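Local coordinates for CELL WALL surface anchor family protein (Streptococcus pneumoniae, PDB 2WW8) that acts as the pilus adhesin of the bacterium, an elongated multidomain protein that recognises host cells, probably through a part resembling an integrin domain, at residues R137-G149 and Q159-K173. Sequence-based numbering, arbitrary orientation.
Sequences REEALSDQYPQTG and QIIKVDGSEKNGQHK
Tyr-145 reaches across from the linking chain 137-149 and lays its ring against Lys-162. The two side chains cross at about a right angle; Lys-162, extended beyond CG, sets CE over the centre of one face, 3.9 Å from the centroid, in a CH-pi contact, and NZ adds an off-centre cation-pi contact. With CG anti to its own carbonyl carbon (chi1 -62°), Tyr-145 carries its hydroxyl to the backbone just past the turn 168-171, where OH accepts a nearly straight hydrogen bond from His-172 N at 2.9 Å. One water ties together Tyr-145 OH, Lys-162 NZ, Gly-170 O and His-172 ND1, and the His-172 imidazole has Lys-162 CB over one face and Glu-167 CB over the opposite one, both offset toward the rim. Further along, Leu-141 and Gln-171 run past one another in opposite senses, CB to CB at 3.7 Å, while Leu-141 CD1 presses tightly on Lys-173 CG, 3.5 Å away. Beside the antiparallel, non-hydrogen-bonded pair Thr-148 and Gln-159, Ile-160 N bonds weakly to Gln-147 O (3.1 Å); Ile-160 lays CG1 against the backbone of Thr-148 and Gly-149, and CG2 against Pro-146 O. The chain leaves strand 135-137, at the edge of the mixed sheet with strands 48-55, 88-94 and 724-730, passes alongside the turn 168-171 and enters the hairpin of strands 148-150 and 157-162; the contact holds it to strand 171-184.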
# COMPACT_ATOMS: atom_id res chain seq x y z
N ARG A 137 -13.42 11.11 34.03
CA ARG A 137 -12.31 11.95 33.62
C ARG A 137 -11.34 11.26 32.65
O ARG A 137 -11.08 10.06 32.77
CB ARG A 137 -11.58 12.47 34.86
CG ARG A 137 -10.89 13.81 34.66
CD ARG A 137 -11.65 14.96 35.32
NE ARG A 137 -10.72 16.05 35.63
CZ ARG A 137 -10.01 16.17 36.76
NH1 ARG A 137 -10.08 15.26 37.74
NH2 ARG A 137 -9.20 17.22 36.91
N GLU A 138 -10.80 12.04 31.71
CA GLU A 138 -9.77 11.57 30.79
C GLU A 138 -8.63 10.93 31.56
O GLU A 138 -8.11 11.55 32.47
CB GLU A 138 -9.14 12.73 30.03
CG GLU A 138 -10.08 13.54 29.17
CD GLU A 138 -10.50 12.77 27.93
OE1 GLU A 138 -9.69 11.96 27.42
OE2 GLU A 138 -11.63 13.00 27.46
N GLU A 139 -8.23 9.73 31.16
CA GLU A 139 -7.02 9.09 31.65
C GLU A 139 -5.96 9.02 30.53
O GLU A 139 -6.32 8.91 29.35
CB GLU A 139 -7.42 7.70 32.14
CG GLU A 139 -6.28 6.93 32.76
CD GLU A 139 -5.77 7.61 34.01
OE1 GLU A 139 -4.88 8.49 33.88
OE2 GLU A 139 -6.27 7.27 35.10
N ALA A 140 -4.68 9.08 30.88
CA ALA A 140 -3.58 9.04 29.92
C ALA A 140 -3.34 7.60 29.52
O ALA A 140 -3.50 6.69 30.33
CB ALA A 140 -2.32 9.63 30.53
N LEU A 141 -2.97 7.39 28.25
CA LEU A 141 -2.68 6.05 27.73
C LEU A 141 -1.29 5.62 28.18
O LEU A 141 -0.44 6.48 28.40
CB LEU A 141 -2.73 6.08 26.21
CG LEU A 141 -4.07 5.92 25.50
CD1 LEU A 141 -3.83 6.31 24.09
CD2 LEU A 141 -4.55 4.47 25.55
N SER A 142 -1.05 4.33 28.39
CA SER A 142 0.30 3.88 28.74
C SER A 142 1.25 3.94 27.53
O SER A 142 0.79 4.03 26.38
CB SER A 142 0.24 2.47 29.33
OG SER A 142 0.03 1.49 28.31
N ASP A 143 2.55 3.85 27.80
CA ASP A 143 3.59 3.80 26.76
C ASP A 143 4.10 2.40 26.40
O ASP A 143 5.21 2.26 25.86
CB ASP A 143 4.77 4.72 27.12
CG ASP A 143 5.57 4.22 28.32
OD1 ASP A 143 5.17 3.19 28.94
OD2 ASP A 143 6.60 4.85 28.65
N GLN A 144 3.29 1.38 26.70
CA GLN A 144 3.55 -0.02 26.35
C GLN A 144 2.96 -0.48 25.02
O GLN A 144 1.75 -0.43 24.81
CB GLN A 144 3.03 -0.93 27.47
CG GLN A 144 3.68 -0.63 28.81
CD GLN A 144 5.16 -0.97 28.81
OE1 GLN A 144 6.01 -0.10 28.98
NE2 GLN A 144 5.47 -2.25 28.62
N TYR A 145 3.80 -0.97 24.12
CA TYR A 145 3.37 -1.41 22.79
C TYR A 145 4.00 -2.75 22.49
O TYR A 145 5.19 -2.92 22.72
CB TYR A 145 3.85 -0.42 21.71
CG TYR A 145 3.27 0.95 21.93
CD1 TYR A 145 2.02 1.28 21.40
CD2 TYR A 145 3.94 1.89 22.70
CE1 TYR A 145 1.46 2.54 21.63
CE2 TYR A 145 3.39 3.14 22.93
CZ TYR A 145 2.16 3.46 22.39
OH TYR A 145 1.61 4.70 22.62
N PRO A 146 3.21 -3.71 21.98
CA PRO A 146 3.93 -4.86 21.41
C PRO A 146 4.60 -4.46 20.10
O PRO A 146 4.11 -3.58 19.39
CB PRO A 146 2.82 -5.87 21.13
CG PRO A 146 1.63 -5.00 20.79
CD PRO A 146 1.75 -3.82 21.79
N GLN A 147 5.70 -5.12 19.78
CA GLN A 147 6.55 -4.73 18.68
C GLN A 147 6.50 -5.66 17.46
O GLN A 147 6.88 -5.27 16.35
CB GLN A 147 7.94 -4.58 19.26
CG GLN A 147 7.81 -3.57 20.39
CD GLN A 147 8.93 -2.60 20.36
OE1 GLN A 147 9.87 -2.71 21.15
NE2 GLN A 147 8.85 -1.66 19.42
N THR A 148 6.02 -6.88 17.67
CA THR A 148 5.98 -7.90 16.62
C THR A 148 4.71 -8.74 16.72
O THR A 148 4.11 -8.85 17.81
CB THR A 148 7.19 -8.85 16.66
OG1 THR A 148 7.04 -9.67 17.80
CG2 THR A 148 8.54 -8.12 16.71
N GLY A 149 4.26 -9.24 15.57
CA GLY A 149 3.36 -10.38 15.54
C GLY A 149 4.14 -11.55 14.95
O GLY A 149 5.29 -11.35 14.50
N GLN A 159 6.92 -6.95 12.00
CA GLN A 159 6.92 -5.74 12.80
C GLN A 159 5.54 -5.08 12.87
O GLN A 159 4.67 -5.28 12.02
CB GLN A 159 7.96 -4.75 12.27
CG GLN A 159 9.34 -5.37 11.95
CD GLN A 159 9.99 -6.11 13.11
OE1 GLN A 159 10.21 -5.54 14.20
NE2 GLN A 159 10.29 -7.41 12.89
N ILE A 160 5.34 -4.27 13.91
CA ILE A 160 4.07 -3.64 14.23
C ILE A 160 4.38 -2.18 14.49
O ILE A 160 5.25 -1.92 15.31
CB ILE A 160 3.53 -4.17 15.60
CG1 ILE A 160 3.09 -5.62 15.53
CG2 ILE A 160 2.38 -3.35 16.10
CD1 ILE A 160 2.23 -5.93 14.28
N ILE A 161 3.67 -1.25 13.84
CA ILE A 161 3.88 0.19 13.98
C ILE A 161 2.61 0.99 14.28
O ILE A 161 1.48 0.60 13.93
CB ILE A 161 4.53 0.81 12.75
CG1 ILE A 161 3.58 0.68 11.55
CG2 ILE A 161 5.92 0.18 12.55
CD1 ILE A 161 4.05 1.50 10.35
N LYS A 162 2.83 2.14 14.91
CA LYS A 162 1.75 3.05 15.27
C LYS A 162 1.02 3.61 14.06
O LYS A 162 1.62 3.94 13.01
CB LYS A 162 2.32 4.16 16.17
CG LYS A 162 2.86 3.61 17.48
CD LYS A 162 3.55 4.71 18.34
CE LYS A 162 4.57 4.10 19.27
NZ LYS A 162 5.02 5.12 20.28
N VAL A 163 -0.30 3.66 14.19
CA VAL A 163 -1.15 4.05 13.07
C VAL A 163 -1.36 5.57 13.18
O VAL A 163 -1.70 6.08 14.26
CB VAL A 163 -2.49 3.32 13.14
CG1 VAL A 163 -3.47 3.94 12.12
CG2 VAL A 163 -2.35 1.79 12.93
N ASP A 164 -1.10 6.29 12.10
CA ASP A 164 -1.30 7.76 12.10
C ASP A 164 -2.80 8.08 12.13
O ASP A 164 -3.56 7.40 11.43
CB ASP A 164 -0.72 8.41 10.84
CG ASP A 164 0.79 8.28 10.76
OD1 ASP A 164 1.46 8.61 11.76
OD2 ASP A 164 1.31 7.88 9.69
N GLY A 165 -3.18 9.08 12.91
CA GLY A 165 -4.57 9.42 13.19
C GLY A 165 -5.09 8.78 14.47
O GLY A 165 -6.22 9.05 14.88
N SER A 166 -4.30 7.90 15.10
CA SER A 166 -4.67 7.27 16.37
C SER A 166 -3.98 7.87 17.62
O SER A 166 -4.17 7.36 18.73
CB SER A 166 -4.53 5.75 16.30
OG SER A 166 -3.16 5.44 16.26
N GLU A 167 -3.20 8.94 17.43
CA GLU A 167 -2.49 9.63 18.50
C GLU A 167 -3.49 10.29 19.44
O GLU A 167 -4.41 10.97 18.98
CB GLU A 167 -1.50 10.69 18.01
CG GLU A 167 -0.56 11.25 19.11
CD GLU A 167 -0.62 12.79 19.30
OE1 GLU A 167 -0.90 13.51 18.31
OE2 GLU A 167 -0.40 13.31 20.43
N LYS A 168 -3.31 10.05 20.73
CA LYS A 168 -4.09 10.71 21.79
C LYS A 168 -3.17 11.14 22.93
O LYS A 168 -2.80 10.34 23.80
CB LYS A 168 -5.22 9.81 22.30
CG LYS A 168 -6.16 10.41 23.35
CD LYS A 168 -7.31 11.18 22.72
CE LYS A 168 -8.05 11.88 23.86
NZ LYS A 168 -8.94 12.99 23.42
N ASN A 169 -2.78 12.41 22.89
CA ASN A 169 -1.97 12.99 23.95
C ASN A 169 -0.60 12.34 24.10
O ASN A 169 -0.18 11.99 25.21
CB ASN A 169 -2.75 12.96 25.27
CG ASN A 169 -3.76 14.09 25.36
OD1 ASN A 169 -3.40 15.26 25.21
ND2 ASN A 169 -5.02 13.76 25.62
N GLY A 170 0.10 12.19 22.97
CA GLY A 170 1.46 11.65 22.96
C GLY A 170 1.53 10.14 22.84
O GLY A 170 2.61 9.61 22.63
N GLN A 171 0.40 9.44 22.95
CA GLN A 171 0.42 7.99 22.78
C GLN A 171 -0.55 7.53 21.70
O GLN A 171 -1.40 8.30 21.26
CB GLN A 171 0.10 7.29 24.11
CG GLN A 171 1.11 7.60 25.24
CD GLN A 171 2.50 7.06 24.92
OE1 GLN A 171 3.38 7.81 24.50
NE2 GLN A 171 2.70 5.75 25.10
N HIS A 172 -0.44 6.27 21.27
CA HIS A 172 -1.24 5.81 20.14
C HIS A 172 -2.21 4.71 20.56
O HIS A 172 -1.92 3.86 21.41
CB HIS A 172 -0.33 5.33 19.00
CG HIS A 172 0.29 6.45 18.22
ND1 HIS A 172 1.30 7.24 18.73
CD2 HIS A 172 0.05 6.90 16.97
CE1 HIS A 172 1.65 8.14 17.82
NE2 HIS A 172 0.91 7.95 16.74
N LYS A 173 -3.36 4.73 19.90
CA LYS A 173 -4.46 3.79 20.16
C LYS A 173 -4.52 2.58 19.21
O LYS A 173 -5.23 1.60 19.48
CB LYS A 173 -5.77 4.57 20.23
CG LYS A 173 -5.94 5.25 21.56
CD LYS A 173 -7.10 6.22 21.61
CE LYS A 173 -8.41 5.46 21.71
NZ LYS A 173 -9.54 6.34 22.15
O HOH W 1 -2.60 9.34 26.42
O HOH W 2 3.03 6.93 20.76
O HOH W 3 4.63 -1.27 18.09